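Local coordinates for mannan endo-1,4-beta-mannosidase (Cryptopygus antarcticus, PDB 4OOU), which hydrolyses internal beta-1,4 linkages of mannans, including locust bean gum and konjac, releasing mainly short manno-oligosaccharides, at residues Trp83-Gly88 with Asn153-Asn158; Asn141-Phe146 with Lys211-Lys216; Asn180-Thr185 with Asn256-Ser261. All coordinates share one frame; numbering follows the deposited sequence.

Overall arrangement
All three contacts lie in and around the strand ends, loops and helices of the TIM barrel. Interactions 1 and 3 are buried and small, and each centres on one tyrosine hydroxyl: it meets a histidine nitrogen in interaction 1 and a carboxylate in interaction 3. Interaction 2, farther from the chain's centre and partly buried, has no hydrogen bond across it and relies on stacked phenylalanines and the aliphatic parts of Gln143 and Lys212. Interactions 1 and 2 use the successive helices 149-167 and 140-145. Interactions 2 and 3 adjoin through Thr185, whose carbonyl oxygen probably accepts from the backbone nitrogens of Lys212 and Phe213, and through Met215, which packs against His257 and Tyr258.

Interaction 1 of 3, residues Trp83-Gly88 with Asn153-Asn158; sequences WVHVEG and NSYINN
His85 and Tyr155 alone join the two segments, reaching for each other from opposite directions between strand 79-86 and helix 149-167. Along 83-88, the strand first carries the substrate-binding Trp83. The chain then swings round a corner at Val84 and His85, while backbone bonds from Val84 to Val130 and from Val86 to Leu131 and Asn133 tie both sides of the corner to strand 126-133. At the corner, the His85 ring presents NE2 to Tyr155 OH, 2.6 Å away. Each group lies in the other's ring plane, at the edge, yet the planes are nearly perpendicular (88°), and the bond is bent, at 132°. Tyr155 reaches this point because its CG is anti to the backbone N (chi1 170°), which carries the phenol away from its helix. Phe132 meets both rings, and Met163 touches both as well. Beyond the corner, Gly88 N bonds back to His85 O at 3.3 Å, closing the turn. A phenylalanine in place of Tyr155 would probably leave His85 NE2 without its mate in a buried setting. Either group could donate the proton, so the pair probably satisfies two buried polar atoms without needing a charge on either.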
loop_
_atom_site.group_PDB
_atom_site.type_symbol
_atom_site.label_atom_id
_atom_site.label_comp_id
_atom_site.label_asym_id
_atom_site.label_seq_id
_atom_site.Cartn_x
_atom_site.Cartn_y
_atom_site.Cartn_z
ATOM N N TRP A 83 -6.234 -1.640 -5.620
ATOM C CA TRP A 83 -5.366 -2.690 -6.126
ATOM C C TRP A 83 -5.404 -2.738 -7.659
ATOM O O TRP A 83 -6.459 -2.526 -8.259
ATOM C CB TRP A 83 -5.817 -4.024 -5.528
ATOM C CG TRP A 83 -5.522 -4.219 -4.054
ATOM C CD1 TRP A 83 -5.379 -3.258 -3.090
ATOM C CD2 TRP A 83 -5.354 -5.463 -3.387
ATOM N NE1 TRP A 83 -5.105 -3.832 -1.885
ATOM C CE2 TRP A 83 -5.091 -5.184 -2.040
ATOM C CE3 TRP A 83 -5.388 -6.789 -3.807
ATOM C CZ2 TRP A 83 -4.857 -6.174 -1.120
ATOM C CZ3 TRP A 83 -5.154 -7.774 -2.895
ATOM C CH2 TRP A 83 -4.893 -7.471 -1.568
ATOM N N VAL A 84 -4.253 -3.020 -8.280
ATOM C CA VAL A 84 -4.107 -2.989 -9.750
ATOM C C VAL A 84 -3.810 -4.348 -10.431
ATOM O O VAL A 84 -4.736 -4.995 -10.943
ATOM C CB VAL A 84 -3.084 -1.915 -10.216
ATOM C CG1 VAL A 84 -3.226 -1.680 -11.726
ATOM C CG2 VAL A 84 -3.311 -0.609 -9.467
ATOM N N HIS A 85 -2.557 -4.780 -10.507
ATOM C CA HIS A 85 -2.320 -6.060 -11.177
ATOM C C HIS A 85 -2.978 -7.226 -10.401
ATOM O O HIS A 85 -3.650 -8.086 -11.003
ATOM C CB HIS A 85 -0.838 -6.343 -11.374
ATOM C CG HIS A 85 -0.098 -5.225 -12.012
ATOM N ND1 HIS A 85 -0.680 -4.387 -12.938
ATOM C CD2 HIS A 85 1.177 -4.802 -11.863
ATOM C CE1 HIS A 85 0.198 -3.469 -13.307
ATOM N NE2 HIS A 85 1.336 -3.710 -12.680
ATOM N N VAL A 86 -2.797 -7.225 -9.081
ATOM C CA VAL A 86 -3.366 -8.269 -8.200
ATOM C C VAL A 86 -2.711 -9.623 -8.493
ATOM O O VAL A 86 -1.593 -9.854 -8.036
ATOM C CB VAL A 86 -4.919 -8.311 -8.253
ATOM C CG1 VAL A 86 -5.502 -9.239 -7.198
ATOM C CG2 VAL A 86 -5.487 -6.907 -8.056
ATOM N N GLU A 87 -3.360 -10.489 -9.262
ATOM C CA GLU A 87 -2.861 -11.848 -9.515
ATOM C C GLU A 87 -2.789 -12.067 -11.010
ATOM O O GLU A 87 -3.024 -13.151 -11.486
ATOM C CB GLU A 87 -3.772 -12.936 -8.857
ATOM C CG GLU A 87 -3.693 -13.015 -7.347
ATOM C CD GLU A 87 -4.462 -14.208 -6.756
ATOM O OE1 GLU A 87 -5.524 -13.982 -6.152
ATOM O OE2 GLU A 87 -4.037 -15.384 -6.862
ATOM N N GLY A 88 -2.474 -11.029 -11.763
ATOM C CA GLY A 88 -2.338 -11.145 -13.215
ATOM C C GLY A 88 -3.614 -11.374 -14.000
ATOM O O GLY A 88 -3.564 -11.726 -15.169
ATOM N N ASN A 153 12.546 -7.513 -15.730
ATOM C CA ASN A 153 12.819 -6.374 -16.572
ATOM C C ASN A 153 11.787 -6.213 -17.691
ATOM O O ASN A 153 11.557 -5.090 -18.151
ATOM C CB ASN A 153 14.236 -6.418 -17.164
ATOM C CG ASN A 153 15.309 -6.059 -16.143
ATOM O OD1 ASN A 153 15.301 -4.969 -15.551
ATOM N ND2 ASN A 153 16.252 -6.979 -15.941
ATOM N N SER A 154 11.163 -7.300 -18.138
ATOM C CA SER A 154 10.152 -7.136 -19.163
ATOM C C SER A 154 9.002 -6.427 -18.505
ATOM O O SER A 154 8.413 -5.507 -19.098
ATOM C CB SER A 154 9.725 -8.461 -19.807
ATOM O OG SER A 154 9.348 -9.404 -18.848
ATOM N N TYR A 155 8.705 -6.816 -17.257
ATOM C CA TYR A 155 7.622 -6.143 -16.519
ATOM C C TYR A 155 7.946 -4.665 -16.414
ATOM O O TYR A 155 7.144 -3.808 -16.775
ATOM C CB TYR A 155 7.391 -6.717 -15.124
ATOM C CG TYR A 155 6.445 -5.845 -14.306
ATOM C CD1 TYR A 155 5.106 -5.689 -14.674
ATOM C CD2 TYR A 155 6.888 -5.163 -13.169
ATOM C CE1 TYR A 155 4.238 -4.883 -13.935
ATOM C CE2 TYR A 155 6.033 -4.346 -12.444
ATOM C CZ TYR A 155 4.704 -4.212 -12.820
ATOM O OH TYR A 155 3.855 -3.403 -12.085
ATOM N N ILE A 156 9.143 -4.390 -15.948
ATOM C CA ILE A 156 9.576 -3.031 -15.746
ATOM C C ILE A 156 9.458 -2.216 -17.018
ATOM O O ILE A 156 8.885 -1.129 -17.012
ATOM C CB ILE A 156 11.011 -2.994 -15.174
ATOM C CG1 ILE A 156 10.966 -3.486 -13.712
ATOM C CG2 ILE A 156 11.590 -1.579 -15.234
ATOM C CD1 ILE A 156 12.276 -3.929 -13.107
ATOM N N ASN A 157 9.965 -2.766 -18.117
ATOM C CA ASN A 157 10.196 -1.966 -19.326
ATOM C C ASN A 157 8.956 -1.786 -20.147
ATOM O O ASN A 157 8.665 -0.667 -20.622
ATOM C CB ASN A 157 11.343 -2.562 -20.125
ATOM C CG ASN A 157 12.663 -2.492 -19.356
ATOM O OD1 ASN A 157 12.811 -1.690 -18.422
ATOM N ND2 ASN A 157 13.610 -3.353 -19.704
ATOM N N ASN A 158 8.186 -2.857 -20.232
ATOM C CA ASN A 158 6.995 -2.896 -21.055
ATOM C C ASN A 158 5.683 -2.559 -20.374
ATOM O O ASN A 158 4.639 -2.399 -21.045
ATOM C CB ASN A 158 6.871 -4.289 -21.659
ATOM C CG ASN A 158 7.934 -4.546 -22.686
ATOM O OD1 ASN A 158 8.437 -3.610 -23.332
ATOM N ND2 ASN A 158 8.294 -5.801 -22.839
#

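Interaction 2 of 3, residues Asn141-Phe146 with Lys211-Lys216; sequences NVQNLF and KKFPMK
Phe146 and Phe213 lay their rings face to face, with centroids 3.8 Å apart and planes inclined by 29°, so the stack opens like a shallow wedge. A chi1 of -72° sets the Phe146 ring beside its own backbone N, facing the ring of Phe213. The two side chains arrive at about a right angle to each other, and the overlap is displaced: Phe213 CE2 sits 3.7 Å above the Phe146 plane, toward the rim of that ring. Phe213 is covered on its other face too, where CB of the preceding Lys212 stands over the ring centre, 3.7 Å above the plane. The ring is therefore held between its own neighbour and the ring of Phe146.

Gln143, three residues earlier on helix 140-145, comes in from the side. Its backbone O lies near the plane of the Phe213 ring, at the edge and 3.6 Å from Phe213 CE1, while its CG approaches Phe213 CZ at 4.1 Å. The side-chain amide is turned 71° from the ring. Farther out, Lys212 CE passes 3.9 Å from Gln143 NE2, a van der Waals contact; the polar partner of that NE2 is Gln137 O.

The backbone of Lys212 and Phe213 is tied to Thr185, and Pro214 takes the N-cap position of helix 215-232, touching Trp147 and Gln187, both substrate-binding residues. The arrangement belongs to the loop region of a (beta/alpha)8 barrel of glycoside hydrolase family 5, where an aromatic stack joins a short helix carrying the substrate-binding Asn144 to the chain entering helix 215-232.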
loop_
_atom_site.group_PDB
_atom_site.type_symbol
_atom_site.label_atom_id
_atom_site.label_comp_id
_atom_site.label_asym_id
_atom_site.label_seq_id
_atom_site.Cartn_x
_atom_site.Cartn_y
_atom_site.Cartn_z
ATOM N N ASN A 141 3.142 -16.805 -13.938
ATOM C CA ASN A 141 3.866 -15.747 -14.620
ATOM C C ASN A 141 4.332 -14.664 -13.649
ATOM O O ASN A 141 5.487 -14.228 -13.717
ATOM C CB ASN A 141 3.030 -15.133 -15.758
ATOM C CG ASN A 141 3.029 -15.987 -17.027
ATOM O OD1 ASN A 141 4.035 -16.615 -17.404
ATOM N ND2 ASN A 141 1.898 -15.975 -17.717
ATOM N N VAL A 142 3.461 -14.261 -12.724
ATOM C CA VAL A 142 3.892 -13.337 -11.664
ATOM C C VAL A 142 4.918 -14.004 -10.736
ATOM O O VAL A 142 5.968 -13.415 -10.405
ATOM C CB VAL A 142 2.718 -12.809 -10.818
ATOM C CG1 VAL A 142 3.230 -11.810 -9.766
ATOM C CG2 VAL A 142 1.669 -12.166 -11.711
ATOM N N GLN A 143 4.613 -15.237 -10.318
ATOM C CA GLN A 143 5.524 -15.978 -9.457
ATOM C C GLN A 143 6.940 -15.953 -10.031
ATOM O O GLN A 143 7.897 -15.733 -9.297
ATOM C CB GLN A 143 5.049 -17.399 -9.280
ATOM C CG GLN A 143 3.819 -17.492 -8.411
ATOM C CD GLN A 143 3.164 -18.847 -8.473
ATOM O OE1 GLN A 143 3.797 -19.822 -8.810
ATOM N NE2 GLN A 143 1.874 -18.905 -8.156
ATOM N N ASN A 144 7.076 -16.133 -11.341
ATOM C CA ASN A 144 8.402 -16.153 -11.947
ATOM C C ASN A 144 9.067 -14.781 -12.015
ATOM O O ASN A 144 10.260 -14.702 -12.234
ATOM C CB ASN A 144 8.377 -16.795 -13.344
ATOM C CG ASN A 144 8.011 -18.291 -13.314
ATOM O OD1 ASN A 144 7.289 -18.760 -14.199
ATOM N ND2 ASN A 144 8.502 -19.037 -12.300
ATOM N N LEU A 145 8.310 -13.704 -11.821
ATOM C CA LEU A 145 8.923 -12.378 -11.705
ATOM C C LEU A 145 9.875 -12.301 -10.497
ATOM O O LEU A 145 10.864 -11.574 -10.527
ATOM C CB LEU A 145 7.850 -11.286 -11.628
ATOM C CG LEU A 145 7.407 -10.588 -12.925
ATOM C CD1 LEU A 145 7.531 -11.432 -14.192
ATOM C CD2 LEU A 145 5.980 -10.078 -12.760
ATOM N N PHE A 146 9.566 -13.051 -9.445
ATOM C CA PHE A 146 10.451 -13.168 -8.282
ATOM C C PHE A 146 11.769 -13.881 -8.541
ATOM O O PHE A 146 12.732 -13.629 -7.835
ATOM C CB PHE A 146 9.735 -13.868 -7.137
ATOM C CG PHE A 146 8.697 -13.022 -6.514
ATOM C CD1 PHE A 146 7.405 -13.051 -6.970
ATOM C CD2 PHE A 146 9.036 -12.114 -5.539
ATOM C CE1 PHE A 146 6.444 -12.226 -6.418
ATOM C CE2 PHE A 146 8.085 -11.288 -4.972
ATOM C CZ PHE A 146 6.782 -11.348 -5.409
ATOM N N LYS A 211 4.081 -21.401 0.470
ATOM C CA LYS A 211 5.412 -20.948 0.785
ATOM C C LYS A 211 6.260 -20.914 -0.468
ATOM O O LYS A 211 7.010 -21.841 -0.724
ATOM C CB LYS A 211 6.021 -21.840 1.879
ATOM C CG LYS A 211 5.475 -21.515 3.279
ATOM C CD LYS A 211 5.319 -22.735 4.197
ATOM C CE LYS A 211 5.443 -22.342 5.669
ATOM N NZ LYS A 211 5.598 -23.468 6.623
ATOM N N LYS A 212 6.158 -19.815 -1.221
ATOM C CA LYS A 212 6.760 -19.704 -2.567
ATOM C C LYS A 212 8.120 -19.016 -2.643
ATOM O O LYS A 212 8.995 -19.456 -3.372
ATOM C CB LYS A 212 5.796 -18.959 -3.517
ATOM C CG LYS A 212 4.370 -19.492 -3.462
ATOM C CD LYS A 212 3.468 -18.825 -4.483
ATOM C CE LYS A 212 2.009 -19.249 -4.286
ATOM N NZ LYS A 212 1.754 -20.665 -4.678
ATOM N N PHE A 213 8.278 -17.916 -1.921
ATOM C CA PHE A 213 9.434 -17.049 -2.080
ATOM C C PHE A 213 10.251 -16.903 -0.785
ATOM O O PHE A 213 9.698 -16.629 0.281
ATOM C CB PHE A 213 8.989 -15.648 -2.486
ATOM C CG PHE A 213 7.901 -15.615 -3.528
ATOM C CD1 PHE A 213 8.153 -16.030 -4.822
ATOM C CD2 PHE A 213 6.638 -15.122 -3.218
ATOM C CE1 PHE A 213 7.165 -15.986 -5.772
ATOM C CE2 PHE A 213 5.648 -15.078 -4.179
ATOM C CZ PHE A 213 5.910 -15.515 -5.456
ATOM N N PRO A 214 11.578 -17.048 -0.876
ATOM C CA PRO A 214 12.392 -16.664 0.253
ATOM C C PRO A 214 12.527 -15.135 0.362
ATOM O O PRO A 214 12.534 -14.404 -0.662
ATOM C CB PRO A 214 13.743 -17.308 -0.058
ATOM C CG PRO A 214 13.466 -18.329 -1.104
ATOM C CD PRO A 214 12.370 -17.728 -1.907
ATOM N N MET A 215 12.642 -14.658 1.599
ATOM C CA MET A 215 12.755 -13.235 1.828
ATOM C C MET A 215 13.717 -12.612 0.850
ATOM O O MET A 215 13.472 -11.507 0.366
ATOM C CB MET A 215 13.231 -12.947 3.233
ATOM C CG MET A 215 12.997 -11.515 3.653
ATOM S SD MET A 215 11.279 -11.264 4.068
ATOM C CE MET A 215 11.024 -9.806 3.075
ATOM N N LYS A 216 14.812 -13.304 0.550
ATOM C CA LYS A 216 15.784 -12.731 -0.359
ATOM C C LYS A 216 15.145 -12.364 -1.701
ATOM O O LYS A 216 15.376 -11.272 -2.210
ATOM C CB LYS A 216 16.999 -13.642 -0.587
ATOM C CG LYS A 216 17.977 -13.005 -1.586
ATOM C CD LYS A 216 19.364 -13.626 -1.634
ATOM C CE LYS A 216 20.278 -12.681 -2.395
ATOM N NZ LYS A 216 21.608 -13.279 -2.640
#

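Interaction 3 of 3, residues Asn180-Thr185 with Asn256-Ser261; sequences NEPEGT and NHYKDS
Tyr258 OH donates a hydrogen bond to Glu183 OE2 at 2.7 Å, the one polar link across this buried contact. The hydroxyl meets the carboxylate oxygen on its anti side, 27° out of the carboxylate plane. OE2 lies at the edge of the phenol ring, near its plane, with carboxylate and ring turned almost perpendicular, 89° apart. Pro182 packs beside the same hydroxyl: its CB is 3.5 Å from Tyr258 OH, and its CG is 4.2 Å from Tyr258 CZ, approaching the ring obliquely.

The Glu183 chain bends at chi2 (80°), which brings the carboxylate round to the tyrosine. Ser242 OG also bonds to OE2, and the backbone N of the substrate-binding Trp243 bonds to OE1. Three bonds thus hold the carboxylate, fixing its rotation, and these donors would probably stabilise its charged form.

Behind Tyr258, Asn256 forms an Asx turn: its OD1 accepts from Tyr258 N at 3.1 Å, with the donor above the carbonyl plane. Lys259 NZ adds a weak bond to Asn256 O and a salt bridge to Asp250. On the other side, Gly184 N bonds to Glu181 O at 3.0 Å, closing a tight turn that starts at Glu181, right after Asn180. Asn180 binds substrate, and Glu181 is the probable acid/base; the Asn-Glu pair at this place is a hallmark of family 5 barrels. The contact lies directly after these two residues in the chain.

In the fold, the turn follows strand 179-180, and the 256-261 segment leads into helix 260-267. Helix 215-232 adjoins both: Ile218 touches Pro182, while Met215 and Leu219 pack on Tyr258.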
loop_
_atom_site.group_PDB
_atom_site.type_symbol
_atom_site.label_atom_id
_atom_site.label_comp_id
_atom_site.label_asym_id
_atom_site.label_seq_id
_atom_site.Cartn_x
_atom_site.Cartn_y
_atom_site.Cartn_z
ATOM N N ASN A 180 1.579 -6.376 -1.633
ATOM C CA ASN A 180 0.727 -6.354 -0.445
ATOM C C ASN A 180 0.946 -7.663 0.330
ATOM O O ASN A 180 0.916 -8.754 -0.270
ATOM C CB ASN A 180 -0.745 -6.241 -0.852
ATOM C CG ASN A 180 -1.711 -6.569 0.306
ATOM O OD1 ASN A 180 -1.982 -5.712 1.153
ATOM N ND2 ASN A 180 -2.211 -7.807 0.354
ATOM N N GLU A 181 1.150 -7.560 1.637
ATOM C CA GLU A 181 1.359 -8.741 2.491
ATOM C C GLU A 181 2.317 -9.788 1.867
ATOM O O GLU A 181 1.943 -10.924 1.560
ATOM C CB GLU A 181 0.002 -9.346 2.936
ATOM C CG GLU A 181 -0.897 -8.287 3.590
ATOM C CD GLU A 181 -2.035 -8.835 4.454
ATOM O OE1 GLU A 181 -2.389 -10.055 4.372
ATOM O OE2 GLU A 181 -2.590 -8.005 5.233
ATOM N N PRO A 182 3.567 -9.382 1.657
ATOM C CA PRO A 182 4.555 -10.289 1.087
ATOM C C PRO A 182 4.708 -11.558 1.907
ATOM O O PRO A 182 5.196 -12.547 1.391
ATOM C CB PRO A 182 5.856 -9.483 1.171
ATOM C CG PRO A 182 5.428 -8.052 1.216
ATOM C CD PRO A 182 4.116 -8.043 1.935
ATOM N N GLU A 183 4.307 -11.506 3.172
ATOM C CA GLU A 183 4.464 -12.624 4.126
ATOM C C GLU A 183 3.517 -13.771 3.838
ATOM O O GLU A 183 3.698 -14.887 4.369
ATOM C CB GLU A 183 4.231 -12.165 5.578
ATOM C CG GLU A 183 5.169 -11.051 6.025
ATOM C CD GLU A 183 4.739 -9.669 5.537
ATOM O OE1 GLU A 183 3.495 -9.432 5.460
ATOM O OE2 GLU A 183 5.650 -8.840 5.246
ATOM N N GLY A 184 2.514 -13.494 3.010
ATOM C CA GLY A 184 1.548 -14.493 2.593
ATOM C C GLY A 184 2.156 -15.626 1.789
ATOM O O GLY A 184 1.823 -16.776 1.993
ATOM N N THR A 185 3.061 -15.272 0.875
ATOM C CA THR A 185 3.646 -16.224 -0.050
ATOM C C THR A 185 5.129 -16.359 0.260
ATOM O O THR A 185 5.916 -16.857 -0.541
ATOM C CB THR A 185 3.369 -15.801 -1.512
ATOM O OG1 THR A 185 3.601 -14.389 -1.679
ATOM C CG2 THR A 185 1.940 -16.118 -1.843
ATOM N N ASN A 256 12.663 -5.583 11.265
ATOM C CA ASN A 256 12.220 -4.730 10.158
ATOM C C ASN A 256 12.899 -5.240 8.892
ATOM O O ASN A 256 14.053 -4.914 8.632
ATOM C CB ASN A 256 12.602 -3.264 10.428
ATOM C CG ASN A 256 12.152 -2.301 9.326
ATOM O OD1 ASN A 256 11.591 -2.691 8.284
ATOM N ND2 ASN A 256 12.414 -1.017 9.555
ATOM N N HIS A 257 12.177 -6.025 8.095
ATOM C CA HIS A 257 12.761 -6.614 6.905
ATOM C C HIS A 257 12.845 -5.707 5.706
ATOM O O HIS A 257 13.380 -6.135 4.697
ATOM C CB HIS A 257 11.999 -7.868 6.482
ATOM C CG HIS A 257 12.350 -9.065 7.284
ATOM N ND1 HIS A 257 11.668 -9.419 8.426
ATOM C CD2 HIS A 257 13.326 -9.985 7.123
ATOM C CE1 HIS A 257 12.200 -10.518 8.931
ATOM N NE2 HIS A 257 13.215 -10.882 8.162
ATOM N N TYR A 258 12.340 -4.475 5.800
ATOM C CA TYR A 258 12.212 -3.604 4.626
ATOM C C TYR A 258 12.928 -2.252 4.765
ATOM O O TYR A 258 12.712 -1.341 3.953
ATOM C CB TYR A 258 10.730 -3.423 4.275
ATOM C CG TYR A 258 9.964 -4.745 4.113
ATOM C CD1 TYR A 258 9.389 -5.363 5.191
ATOM C CD2 TYR A 258 9.816 -5.350 2.884
ATOM C CE1 TYR A 258 8.685 -6.539 5.056
ATOM C CE2 TYR A 258 9.119 -6.529 2.741
ATOM C CZ TYR A 258 8.551 -7.124 3.840
ATOM O OH TYR A 258 7.846 -8.318 3.738
ATOM N N LYS A 259 13.800 -2.132 5.767
ATOM C CA LYS A 259 14.674 -0.948 5.890
ATOM C C LYS A 259 15.596 -0.788 4.692
ATOM O O LYS A 259 15.990 -1.767 4.077
ATOM C CB LYS A 259 15.496 -0.932 7.213
ATOM C CG LYS A 259 16.203 -2.208 7.707
ATOM C CD LYS A 259 16.585 -2.003 9.183
ATOM C CE LYS A 259 17.494 -3.081 9.780
ATOM N NZ LYS A 259 16.787 -4.242 10.406
ATOM N N ASP A 260 15.914 0.455 4.355
ATOM C CA ASP A 260 16.870 0.733 3.273
ATOM C C ASP A 260 17.980 -0.341 3.179
ATOM O O ASP A 260 18.043 -1.049 2.171
ATOM C CB ASP A 260 17.499 2.122 3.434
ATOM C CG ASP A 260 16.504 3.267 3.215
ATOM O OD1 ASP A 260 15.262 3.125 3.439
ATOM O OD2 ASP A 260 16.994 4.349 2.826
ATOM N N SER A 261 18.829 -0.489 4.208
ATOM C CA SER A 261 19.970 -1.464 4.149
ATOM C C SER A 261 19.561 -2.824 3.524
ATOM O O SER A 261 20.190 -3.290 2.553
ATOM C CB SER A 261 20.704 -1.655 5.519
ATOM O OG SER A 261 20.082 -2.596 6.390
#